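Local structure of arginyl-trna synthetase (Thermus thermophilus, 1IQ0) at residues Val112-Lys116 and Gln155-Thr159; Val145-Ile149 and Phe308-Lys312; Ser241-Arg245 and Thr334-Glu338; Ile350-Arg356 and His381-Thr387. The protein probably catalyses the ATP-dependent attachment of L-arginine to tRNA(Arg), releasing AMP and diphosphate, as a monomeric class I aminoacyl-tRNA synthetase. All blocks are in the same frame, centred on the assembly; numbering follows the deposited sequence.

Contact 1 (Val112-Lys116 and Gln155-Thr159)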
loop_
_atom_site.group_PDB
_atom_site.type_symbol
_atom_site.label_atom_id
_atom_site.label_comp_id
_atom_site.label_asym_id
_atom_site.label_seq_id
_atom_site.Cartn_x
_atom_site.Cartn_y
_atom_site.Cartn_z
ATOM N N VAL A 112 4.838 1.188 -15.185
ATOM C CA VAL A 112 4.364 0.389 -16.308
ATOM C C VAL A 112 5.068 0.808 -17.587
ATOM O O VAL A 112 5.595 1.919 -17.676
ATOM C CB VAL A 112 2.841 0.566 -16.520
ATOM C CG1 VAL A 112 2.090 0.177 -15.249
ATOM C CG2 VAL A 112 2.532 2.006 -16.887
ATOM N N ASN A 113 5.095 -0.087 -18.572
ATOM C CA ASN A 113 5.709 0.248 -19.841
ATOM C C ASN A 113 4.980 1.477 -20.370
ATOM O O ASN A 113 3.750 1.504 -20.423
ATOM C CB ASN A 113 5.587 -0.918 -20.823
ATOM C CG ASN A 113 6.574 -2.030 -20.520
ATOM O OD1 ASN A 113 7.739 -1.770 -20.239
ATOM N ND2 ASN A 113 6.113 -3.271 -20.585
ATOM N N PRO A 114 5.731 2.526 -20.738
ATOM C CA PRO A 114 5.100 3.746 -21.255
ATOM C C PRO A 114 4.798 3.627 -22.747
ATOM O O PRO A 114 5.288 4.418 -23.543
ATOM C CB PRO A 114 6.139 4.819 -20.952
ATOM C CG PRO A 114 7.444 4.069 -21.157
ATOM C CD PRO A 114 7.174 2.724 -20.500
ATOM N N ASN A 115 3.969 2.655 -23.115
ATOM C CA ASN A 115 3.670 2.421 -24.522
ATOM C C ASN A 115 2.185 2.331 -24.883
ATOM O O ASN A 115 1.845 2.171 -26.051
ATOM C CB ASN A 115 4.382 1.139 -24.962
ATOM C CG ASN A 115 3.777 -0.098 -24.334
ATOM O OD1 ASN A 115 3.391 -0.084 -23.160
ATOM N ND2 ASN A 115 3.692 -1.180 -25.108
ATOM N N LYS A 116 1.308 2.433 -23.887
ATOM C CA LYS A 116 -0.143 2.367 -24.105
ATOM C C LYS A 116 -0.886 2.610 -22.787
ATOM O O LYS A 116 -0.261 2.707 -21.732
ATOM C CB LYS A 116 -0.539 1.005 -24.697
ATOM C CG LYS A 116 -0.275 -0.206 -23.799
ATOM C CD LYS A 116 -0.444 -1.493 -24.604
ATOM C CE LYS A 116 -0.854 -2.682 -23.741
ATOM N NZ LYS A 116 0.127 -3.019 -22.692
ATOM N N GLN A 155 8.844 -2.722 -25.699
ATOM C CA GLN A 155 7.417 -2.411 -25.750
ATOM C C GLN A 155 7.179 -0.983 -26.230
ATOM O O GLN A 155 6.258 -0.735 -27.010
ATOM C CB GLN A 155 6.762 -2.638 -24.385
ATOM C CG GLN A 155 6.753 -4.103 -23.967
ATOM C CD GLN A 155 6.232 -5.017 -25.070
ATOM O OE1 GLN A 155 5.073 -4.924 -25.481
ATOM N NE2 GLN A 155 7.098 -5.903 -25.563
ATOM N N ALA A 156 8.010 -0.051 -25.776
ATOM C CA ALA A 156 7.884 1.340 -26.200
ATOM C C ALA A 156 8.331 1.458 -27.659
ATOM O O ALA A 156 7.792 2.256 -28.430
ATOM C CB ALA A 156 8.740 2.241 -25.322
ATOM N N ALA A 157 9.328 0.669 -28.039
ATOM C CA ALA A 157 9.809 0.710 -29.414
ATOM C C ALA A 157 8.708 0.228 -30.354
ATOM O O ALA A 157 8.501 0.798 -31.419
ATOM C CB ALA A 157 11.057 -0.168 -29.574
ATOM N N GLU A 158 7.993 -0.817 -29.955
ATOM C CA GLU A 158 6.941 -1.341 -30.811
ATOM C C GLU A 158 5.829 -0.349 -31.072
ATOM O O GLU A 158 5.351 -0.256 -32.201
ATOM C CB GLU A 158 6.352 -2.628 -30.239
ATOM C CG GLU A 158 7.343 -3.758 -30.166
ATOM C CD GLU A 158 6.681 -5.100 -29.939
ATOM O OE1 GLU A 158 5.760 -5.189 -29.099
ATOM O OE2 GLU A 158 7.090 -6.074 -30.598
ATOM N N THR A 159 5.412 0.405 -30.056
ATOM C CA THR A 159 4.331 1.348 -30.301
ATOM C C THR A 159 4.813 2.522 -31.137
ATOM O O THR A 159 4.106 2.964 -32.038
ATOM C CB THR A 159 3.680 1.878 -28.995
ATOM O OG1 THR A 159 4.560 2.800 -28.349
ATOM C CG2 THR A 159 3.378 0.741 -28.063
HETATM O O HOH W 1 9.068 0.009 -22.703
HETATM O O HOH W 2 3.381 -3.706 -24.123
#

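Contact 2 (Val145-Ile149 and Phe308-Lys312)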
loop_
_atom_site.group_PDB
_atom_site.type_symbol
_atom_site.label_atom_id
_atom_site.label_comp_id
_atom_site.label_asym_id
_atom_site.label_seq_id
_atom_site.Cartn_x
_atom_site.Cartn_y
_atom_site.Cartn_z
ATOM N N VAL A 145 8.034 8.002 -2.880
ATOM C CA VAL A 145 7.454 7.120 -3.886
ATOM C C VAL A 145 8.152 7.321 -5.233
ATOM O O VAL A 145 8.223 8.432 -5.761
ATOM C CB VAL A 145 5.935 7.391 -4.027
ATOM C CG1 VAL A 145 5.363 6.636 -5.226
ATOM C CG2 VAL A 145 5.221 6.958 -2.752
ATOM N N LEU A 146 8.669 6.232 -5.781
ATOM C CA LEU A 146 9.371 6.287 -7.054
ATOM C C LEU A 146 8.609 5.534 -8.133
ATOM O O LEU A 146 8.060 4.464 -7.877
ATOM C CB LEU A 146 10.771 5.681 -6.894
ATOM C CG LEU A 146 11.707 5.594 -8.109
ATOM C CD1 LEU A 146 13.133 5.426 -7.619
ATOM C CD2 LEU A 146 11.312 4.421 -9.016
ATOM N N ASN A 147 8.571 6.107 -9.334
ATOM C CA ASN A 147 7.915 5.476 -10.474
ATOM C C ASN A 147 9.003 5.281 -11.543
ATOM O O ASN A 147 9.557 6.253 -12.055
ATOM C CB ASN A 147 6.784 6.371 -10.995
ATOM C CG ASN A 147 5.947 5.700 -12.080
ATOM O OD1 ASN A 147 4.908 6.226 -12.494
ATOM N ND2 ASN A 147 6.394 4.541 -12.547
ATOM N N TYR A 148 9.322 4.023 -11.848
ATOM C CA TYR A 148 10.361 3.687 -12.825
ATOM C C TYR A 148 9.809 3.702 -14.243
ATOM O O TYR A 148 8.835 3.019 -14.535
ATOM C CB TYR A 148 10.947 2.304 -12.513
ATOM C CG TYR A 148 11.793 1.714 -13.625
ATOM C CD1 TYR A 148 13.001 2.308 -14.002
ATOM C CD2 TYR A 148 11.372 0.575 -14.316
ATOM C CE1 TYR A 148 13.772 1.784 -15.042
ATOM C CE2 TYR A 148 12.132 0.039 -15.356
ATOM C CZ TYR A 148 13.334 0.651 -15.714
ATOM O OH TYR A 148 14.099 0.121 -16.723
ATOM N N ILE A 149 10.446 4.474 -15.119
ATOM C CA ILE A 149 10.000 4.601 -16.503
ATOM C C ILE A 149 10.975 3.907 -17.463
ATOM O O ILE A 149 12.083 4.387 -17.692
ATOM C CB ILE A 149 9.872 6.104 -16.898
ATOM C CG1 ILE A 149 9.141 6.888 -15.796
ATOM C CG2 ILE A 149 9.117 6.239 -18.219
ATOM C CD1 ILE A 149 7.695 6.428 -15.523
ATOM N N PHE A 308 20.358 -0.787 -9.869
ATOM C CA PHE A 308 19.304 0.131 -9.457
ATOM C C PHE A 308 19.068 0.054 -7.943
ATOM O O PHE A 308 18.912 1.076 -7.281
ATOM C CB PHE A 308 18.020 -0.197 -10.234
ATOM C CG PHE A 308 16.940 0.851 -10.119
ATOM C CD1 PHE A 308 17.260 2.199 -10.016
ATOM C CD2 PHE A 308 15.594 0.485 -10.184
ATOM C CE1 PHE A 308 16.253 3.171 -9.983
ATOM C CE2 PHE A 308 14.585 1.447 -10.153
ATOM C CZ PHE A 308 14.915 2.790 -10.054
ATOM N N GLN A 309 19.038 -1.159 -7.400
ATOM C CA GLN A 309 18.853 -1.342 -5.960
ATOM C C GLN A 309 19.991 -0.644 -5.211
ATOM O O GLN A 309 19.769 -0.024 -4.177
ATOM C CB GLN A 309 18.867 -2.831 -5.604
ATOM C CG GLN A 309 18.644 -3.140 -4.126
ATOM C CD GLN A 309 17.232 -2.803 -3.665
ATOM O OE1 GLN A 309 16.265 -3.018 -4.395
ATOM N NE2 GLN A 309 17.110 -2.289 -2.444
ATOM N N PHE A 310 21.208 -0.761 -5.733
ATOM C CA PHE A 310 22.369 -0.134 -5.111
ATOM C C PHE A 310 22.217 1.385 -5.036
ATOM O O PHE A 310 22.576 2.002 -4.031
ATOM C CB PHE A 310 23.649 -0.495 -5.881
ATOM C CG PHE A 310 24.231 -1.842 -5.512
ATOM C CD1 PHE A 310 25.472 -2.234 -6.014
ATOM C CD2 PHE A 310 23.553 -2.712 -4.662
ATOM C CE1 PHE A 310 26.031 -3.467 -5.679
ATOM C CE2 PHE A 310 24.106 -3.952 -4.320
ATOM C CZ PHE A 310 25.350 -4.330 -4.829
ATOM N N TRP A 311 21.681 1.983 -6.096
ATOM C CA TRP A 311 21.482 3.426 -6.131
ATOM C C TRP A 311 20.413 3.826 -5.122
ATOM O O TRP A 311 20.568 4.806 -4.404
ATOM C CB TRP A 311 21.052 3.879 -7.528
ATOM C CG TRP A 311 20.610 5.321 -7.562
ATOM C CD1 TRP A 311 21.409 6.432 -7.620
ATOM C CD2 TRP A 311 19.261 5.805 -7.471
ATOM N NE1 TRP A 311 20.637 7.579 -7.568
ATOM C CE2 TRP A 311 19.319 7.218 -7.475
ATOM C CE3 TRP A 311 18.011 5.178 -7.381
ATOM C CZ2 TRP A 311 18.172 8.015 -7.393
ATOM C CZ3 TRP A 311 16.868 5.969 -7.299
ATOM C CH2 TRP A 311 16.957 7.371 -7.305
ATOM N N LYS A 312 19.328 3.062 -5.073
ATOM C CA LYS A 312 18.232 3.344 -4.147
ATOM C C LYS A 312 18.720 3.434 -2.707
ATOM O O LYS A 312 18.247 4.275 -1.939
ATOM C CB LYS A 312 17.158 2.255 -4.235
ATOM C CG LYS A 312 16.332 2.257 -5.519
ATOM C CD LYS A 312 15.227 1.203 -5.442
ATOM C CE LYS A 312 14.278 1.266 -6.637
ATOM N NZ LYS A 312 13.275 0.157 -6.541
#

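Contact 3 (Ser241-Arg245 and Thr334-Glu338)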
loop_
_atom_site.group_PDB
_atom_site.type_symbol
_atom_site.label_atom_id
_atom_site.label_comp_id
_atom_site.label_asym_id
_atom_site.label_seq_id
_atom_site.Cartn_x
_atom_site.Cartn_y
_atom_site.Cartn_z
ATOM N N SER A 241 16.852 5.444 -19.561
ATOM C CA SER A 241 17.916 6.126 -20.308
ATOM C C SER A 241 18.829 6.944 -19.393
ATOM O O SER A 241 20.019 7.092 -19.676
ATOM C CB SER A 241 17.338 7.016 -21.420
ATOM O OG SER A 241 16.430 7.976 -20.922
ATOM N N ASP A 242 18.286 7.485 -18.304
ATOM C CA ASP A 242 19.117 8.237 -17.355
ATOM C C ASP A 242 19.945 7.249 -16.530
ATOM O O ASP A 242 21.074 7.547 -16.140
ATOM C CB ASP A 242 18.252 9.097 -16.430
ATOM C CG ASP A 242 17.632 10.279 -17.155
ATOM O OD1 ASP A 242 16.460 10.617 -16.873
ATOM O OD2 ASP A 242 18.323 10.870 -18.005
ATOM N N ILE A 243 19.383 6.072 -16.263
ATOM C CA ILE A 243 20.104 5.048 -15.509
ATOM C C ILE A 243 21.329 4.609 -16.327
ATOM O O ILE A 243 22.395 4.340 -15.776
ATOM C CB ILE A 243 19.195 3.820 -15.211
ATOM C CG1 ILE A 243 18.243 4.150 -14.056
ATOM C CG2 ILE A 243 20.046 2.592 -14.892
ATOM C CD1 ILE A 243 17.302 2.993 -13.651
ATOM N N VAL A 244 21.168 4.547 -17.646
ATOM C CA VAL A 244 22.263 4.164 -18.535
ATOM C C VAL A 244 23.348 5.251 -18.531
ATOM O O VAL A 244 24.535 4.951 -18.389
ATOM C CB VAL A 244 21.750 3.934 -19.991
ATOM C CG1 VAL A 244 22.939 3.784 -20.969
ATOM C CG2 VAL A 244 20.880 2.673 -20.037
ATOM N N ARG A 245 22.938 6.509 -18.671
ATOM C CA ARG A 245 23.884 7.622 -18.675
ATOM C C ARG A 245 24.653 7.704 -17.356
ATOM O O ARG A 245 25.837 8.049 -17.339
ATOM C CB ARG A 245 23.159 8.959 -18.918
ATOM C CG ARG A 245 24.108 10.138 -19.206
ATOM C CD ARG A 245 23.381 11.470 -19.436
ATOM N NE ARG A 245 22.158 11.300 -20.222
ATOM C CZ ARG A 245 20.961 11.025 -19.697
ATOM N NH1 ARG A 245 20.825 10.897 -18.377
ATOM N NH2 ARG A 245 19.905 10.858 -20.487
ATOM N N THR A 334 12.028 14.410 -11.707
ATOM C CA THR A 334 12.427 13.342 -12.614
ATOM C C THR A 334 13.931 13.295 -12.824
ATOM O O THR A 334 14.615 14.312 -12.713
ATOM C CB THR A 334 11.781 13.539 -14.012
ATOM O OG1 THR A 334 12.171 12.471 -14.887
ATOM C CG2 THR A 334 12.248 14.859 -14.635
ATOM N N SER A 335 14.450 12.107 -13.115
ATOM C CA SER A 335 15.867 11.994 -13.431
ATOM C C SER A 335 15.944 12.671 -14.800
ATOM O O SER A 335 14.949 12.710 -15.534
ATOM C CB SER A 335 16.285 10.529 -13.559
ATOM O OG SER A 335 15.501 9.865 -14.536
ATOM N N ALA A 336 17.110 13.206 -15.138
ATOM C CA ALA A 336 17.298 13.880 -16.416
ATOM C C ALA A 336 18.787 14.046 -16.728
ATOM O O ALA A 336 19.641 13.827 -15.873
ATOM C CB ALA A 336 16.608 15.251 -16.382
ATOM N N PRO A 337 19.117 14.435 -17.965
ATOM C CA PRO A 337 20.531 14.613 -18.313
ATOM C C PRO A 337 21.172 15.649 -17.398
ATOM O O PRO A 337 22.309 15.496 -16.951
ATOM C CB PRO A 337 20.469 15.097 -19.759
ATOM C CG PRO A 337 19.215 14.451 -20.285
ATOM C CD PRO A 337 18.252 14.659 -19.135
ATOM N N GLU A 338 20.418 16.703 -17.110
ATOM C CA GLU A 338 20.904 17.790 -16.272
ATOM C C GLU A 338 20.054 17.932 -15.019
ATOM O O GLU A 338 18.836 17.768 -15.064
ATOM C CB GLU A 338 20.867 19.103 -17.061
ATOM C CG GLU A 338 22.180 19.863 -17.091
ATOM C CD GLU A 338 23.263 19.130 -17.857
ATOM O OE1 GLU A 338 23.040 18.814 -19.045
ATOM O OE2 GLU A 338 24.338 18.873 -17.275
#

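Contact 4 (Ile350-Arg356 and His381-Thr387)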
loop_
_atom_site.group_PDB
_atom_site.type_symbol
_atom_site.label_atom_id
_atom_site.label_comp_id
_atom_site.label_asym_id
_atom_site.label_seq_id
_atom_site.Cartn_x
_atom_site.Cartn_y
_atom_site.Cartn_z
ATOM N N ILE A 350 10.715 -0.931 -0.972
ATOM C CA ILE A 350 9.562 -1.778 -1.173
ATOM C C ILE A 350 9.175 -1.724 -2.645
ATOM O O ILE A 350 8.860 -0.662 -3.181
ATOM C CB ILE A 350 8.370 -1.316 -0.315
ATOM C CG1 ILE A 350 8.714 -1.457 1.174
ATOM C CG2 ILE A 350 7.132 -2.140 -0.662
ATOM C CD1 ILE A 350 7.675 -0.835 2.111
ATOM N N ASN A 351 9.224 -2.874 -3.302
ATOM C CA ASN A 351 8.855 -2.951 -4.706
ATOM C C ASN A 351 7.504 -3.650 -4.806
ATOM O O ASN A 351 7.360 -4.799 -4.384
ATOM C CB ASN A 351 9.900 -3.748 -5.499
ATOM C CG ASN A 351 11.197 -2.977 -5.715
ATOM O OD1 ASN A 351 12.161 -3.510 -6.272
ATOM N ND2 ASN A 351 11.227 -1.723 -5.281
ATOM N N VAL A 352 6.515 -2.948 -5.352
ATOM C CA VAL A 352 5.191 -3.525 -5.524
ATOM C C VAL A 352 5.215 -4.208 -6.886
ATOM O O VAL A 352 5.340 -3.550 -7.918
ATOM C CB VAL A 352 4.096 -2.437 -5.491
ATOM C CG1 VAL A 352 2.709 -3.086 -5.591
ATOM C CG2 VAL A 352 4.214 -1.632 -4.198
ATOM N N VAL A 353 5.095 -5.529 -6.892
ATOM C CA VAL A 353 5.173 -6.259 -8.151
ATOM C C VAL A 353 4.200 -7.406 -8.367
ATOM O O VAL A 353 3.786 -8.087 -7.429
ATOM C CB VAL A 353 6.587 -6.840 -8.349
ATOM C CG1 VAL A 353 7.601 -5.718 -8.502
ATOM C CG2 VAL A 353 6.951 -7.710 -7.160
ATOM N N ASP A 354 3.857 -7.607 -9.634
ATOM C CA ASP A 354 2.981 -8.685 -10.064
ATOM C C ASP A 354 3.703 -9.974 -9.675
ATOM O O ASP A 354 4.910 -10.091 -9.886
ATOM C CB ASP A 354 2.805 -8.596 -11.587
ATOM C CG ASP A 354 2.136 -9.818 -12.183
ATOM O OD1 ASP A 354 1.956 -9.838 -13.420
ATOM O OD2 ASP A 354 1.794 -10.755 -11.433
ATOM N N VAL A 355 2.982 -10.927 -9.094
ATOM C CA VAL A 355 3.596 -12.191 -8.686
ATOM C C VAL A 355 4.297 -12.924 -9.834
ATOM O O VAL A 355 5.330 -13.564 -9.628
ATOM C CB VAL A 355 2.560 -13.152 -8.059
ATOM C CG1 VAL A 355 2.300 -12.771 -6.618
ATOM C CG2 VAL A 355 1.273 -13.111 -8.854
ATOM N N ARG A 356 3.734 -12.837 -11.035
ATOM C CA ARG A 356 4.325 -13.492 -12.199
ATOM C C ARG A 356 5.584 -12.770 -12.664
ATOM O O ARG A 356 6.694 -13.279 -12.506
ATOM C CB ARG A 356 3.314 -13.563 -13.348
ATOM C CG ARG A 356 2.448 -14.817 -13.340
ATOM C CD ARG A 356 1.535 -14.872 -12.128
ATOM N NE ARG A 356 0.960 -16.203 -11.946
ATOM C CZ ARG A 356 0.066 -16.511 -11.013
ATOM N NH1 ARG A 356 -0.366 -15.583 -10.173
ATOM N NH2 ARG A 356 -0.390 -17.752 -10.913
ATOM N N HIS A 381 12.390 -5.126 0.482
ATOM C CA HIS A 381 11.139 -5.868 0.437
ATOM C C HIS A 381 10.405 -5.878 -0.892
ATOM O O HIS A 381 10.578 -5.006 -1.739
ATOM C CB HIS A 381 10.183 -5.339 1.510
ATOM C CG HIS A 381 10.812 -5.197 2.858
ATOM N ND1 HIS A 381 11.109 -3.971 3.412
ATOM C CD2 HIS A 381 11.202 -6.127 3.764
ATOM C CE1 HIS A 381 11.652 -4.151 4.604
ATOM N NE2 HIS A 381 11.719 -5.450 4.841
ATOM N N HIS A 382 9.563 -6.887 -1.036
ATOM C CA HIS A 382 8.731 -7.072 -2.213
ATOM C C HIS A 382 7.287 -7.210 -1.740
ATOM O O HIS A 382 7.005 -7.864 -0.735
ATOM C CB HIS A 382 9.122 -8.347 -2.972
ATOM C CG HIS A 382 10.105 -8.125 -4.081
ATOM N ND1 HIS A 382 10.471 -9.121 -4.961
ATOM C CD2 HIS A 382 10.793 -7.020 -4.460
ATOM C CE1 HIS A 382 11.339 -8.642 -5.833
ATOM N NE2 HIS A 382 11.552 -7.369 -5.551
ATOM N N LEU A 383 6.378 -6.577 -2.461
ATOM C CA LEU A 383 4.972 -6.677 -2.144
ATOM C C LEU A 383 4.380 -7.240 -3.433
ATOM O O LEU A 383 4.085 -6.500 -4.375
ATOM C CB LEU A 383 4.393 -5.294 -1.812
ATOM C CG LEU A 383 2.969 -5.243 -1.247
ATOM C CD1 LEU A 383 2.822 -6.275 -0.141
ATOM C CD2 LEU A 383 2.664 -3.842 -0.721
ATOM N N ALA A 384 4.259 -8.563 -3.484
ATOM C CA ALA A 384 3.729 -9.243 -4.661
ATOM C C ALA A 384 2.217 -9.393 -4.566
ATOM O O ALA A 384 1.678 -9.680 -3.500
ATOM C CB ALA A 384 4.387 -10.614 -4.809
ATOM N N TYR A 385 1.536 -9.207 -5.689
ATOM C CA TYR A 385 0.085 -9.309 -5.698
ATOM C C TYR A 385 -0.437 -10.214 -6.804
ATOM O O TYR A 385 0.206 -10.389 -7.838
ATOM C CB TYR A 385 -0.516 -7.914 -5.842
ATOM C CG TYR A 385 -0.056 -7.207 -7.090
ATOM C CD1 TYR A 385 -0.708 -7.402 -8.308
ATOM C CD2 TYR A 385 1.052 -6.348 -7.059
ATOM C CE1 TYR A 385 -0.271 -6.758 -9.464
ATOM C CE2 TYR A 385 1.494 -5.703 -8.208
ATOM C CZ TYR A 385 0.828 -5.909 -9.404
ATOM O OH TYR A 385 1.243 -5.245 -10.535
ATOM N N GLU A 386 -1.611 -10.792 -6.569
ATOM C CA GLU A 386 -2.244 -11.673 -7.540
ATOM C C GLU A 386 -3.021 -10.907 -8.606
ATOM O O GLU A 386 -3.182 -9.687 -8.536
ATOM C CB GLU A 386 -3.188 -12.649 -6.838
ATOM C CG GLU A 386 -2.591 -14.016 -6.565
ATOM C CD GLU A 386 -2.050 -14.682 -7.823
ATOM O OE1 GLU A 386 -2.474 -14.308 -8.939
ATOM O OE2 GLU A 386 -1.205 -15.592 -7.688
ATOM N N THR A 387 -3.513 -11.658 -9.583
ATOM C CA THR A 387 -4.268 -11.128 -10.713
ATOM C C THR A 387 -5.609 -10.527 -10.304
ATOM O O THR A 387 -6.187 -10.893 -9.280
ATOM C CB THR A 387 -4.560 -12.248 -11.736
ATOM O OG1 THR A 387 -3.360 -12.984 -11.996
ATOM C CG2 THR A 387 -5.080 -11.666 -13.039
#

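Contact 1 (Val112-Lys116 and Gln155-Thr159)
Polar links between the loop 112-116 and the helical segment 155-159 are few, and mostly weak or carried by water. The amide of N115 gives one weak hydrogen bond from ND2 to the backbone O of Q155 (3.2 Å, with an angle of 132° at the hydrogen). The same ND2 donates to water 2 at 2.7 Å, and this water in turn donates to Q155 OE1 at 2.5 Å, an oxygen that also pairs with Y184 OH of helix 176-189. Water 1 makes a second bridge, weak at both ends, between N113 OD1 and A156 N, each 3.3 Å away.

The loop matches the first part of the 'HIGH' region, the signature that class I synthetases carry after the first strand of the Rossmann-like catalytic domain, and here it abuts the start of helix 154-165. P114, at the centre of an inverse gamma turn, reverses the chain so that N115 N makes a weak hydrogen bond to N113 O and the N115 side chain is presented to the helix.

Van der Waals contact supplies the rest. N115 CB lies 3.7 Å from A156 CA and 3.3 Å from T159 CG2, whose methyl also comes within a tight 2.9 Å of N115 O. At the edge, N113 ND2 rests 3.5 Å from Q155 CG.

Contact 2 (Val145-Ile149 and Phe308-Lys312)
L146 is the bump of this contact: its CD1 methyl projects from strand 145-149 into a hollow lined by three side chains of helix 308-312. F308 CZ is 4.0 Å from that methyl, W311 CZ3 3.8 Å and K312 CE 4.4 Å. The indole meets the methyl with its edge, and the aliphatic part of K312, extended through all its later torsions, forms another wall. Beside this socket the rings of Y148 and F308 meet obliquely, centroids 5.7 Å apart and planes at 48°, with Y148 CD1 4.3 Å from F308 CE2.

Strand and helix run nearly antiparallel (154°), their axes 13.0 Å apart, so long side chains must span the gap between a central strand of the Rossmann-like sheet and the helix covering it. The polar tips turn to other partners, K312 NZ to E108 in a salt bridge and Y148 OH to E240 in a hydrogen bond. No hydrogen bond joins the two segments, which implies that their mutual attraction is essentially apolar.

Contact 3 (Ser241-Arg245 and Thr334-Glu338)
D242 adopts an m rotamer (chi1 -71°) that carries its carboxylate off helix 241-245 toward the end of strand 333-335. There S335, in the p rotamer (chi1 57°), donates from OG to D242 OD1 at 2.6 Å, the one hydrogen bond between the segments. A336 N also lies 3.2 Å from D242 OD1, but at an angle too poor for a bond. OD1 has a further partner in R213, with which it forms a salt bridge.

The arrangement sits at the carboxyl-end edge of the catalytic domain's mixed sheet: strand 236-239 runs parallel to its neighbour 333-335 and leads directly into helix 240-245, so D242 ties the first turn of that helix back to the adjoining strand.

R245 extends through t torsions at chi1 and chi2, then bends at chi3 (-40°), which turns its guanidinium back along the flank of the helix to D242. NH1 reaches D242 OD2 at 2.5 Å in a salt bridge, with a weaker bond from NH2 to the same oxygen at 2.9 Å. In this pose one face of the guanidinium is covered by the ring of P337, whose CG approaches R245 NH2 to 3.7 Å.

Contact 4 (Ile350-Arg356 and His381-Thr387)
Two neighbouring parallel strands of the Rossmann-like catalytic domain, 348-354 and 380-390, pair here in a beta-alpha-beta unit whose connection contains helix 361-370. I350 to V353 stand in register with H381 to A384, and the backbone bonds alternate between the strands: N351 N to H381 O (3.0 Å), L383 N to N351 O (2.8 Å), V353 N to L383 O (2.9 Å), Y385 N to V353 O (3.1 Å) and V355 N to Y385 O (3.1 Å). I350, V352, H381 and L383 occupy one face, where helix 120-138 covers I350 and L383 through L136 and L128; N351, V353, H382 and A384 occupy the other.

At the last pair, D354 with Y385, the side chains diverge. The Y385 ring packs its face against D354 CA, 3.8 Å from the ring centroid, in a CH-pi contact, while D354 OD2 accepts from R356 N (2.9 Å) in an Asx turn. Poorly ordered R356 closes the end with a salt bridge, NH1 to E386 OE2 at 2.6 Å.

Contacts 2, 3 and 4 all reach the mixed sheet of the catalytic domain: contact 4 pairs two of its strands, contact 2 packs a helix on strand 141-149, and contact 3 joins strand 333-335 to helix 240-245. Contact 1 borders this sheet, P114 CG touching I149 CG2 at 4.0 Å. Contacts 2 and 3 have centres about 12 Å apart and meet where I243 CD1 packs on F308 CD1 (3.7 Å); contacts 3 and 4 lie furthest apart, their centres about 26 Å apart. Along the chain, contact 2 interleaves with contacts 1 and 3, whereas contact 4 follows all three. Segments distant in sequence are thus brought together on one sheet, with the 'HIGH' loop packed against its strand 141-149.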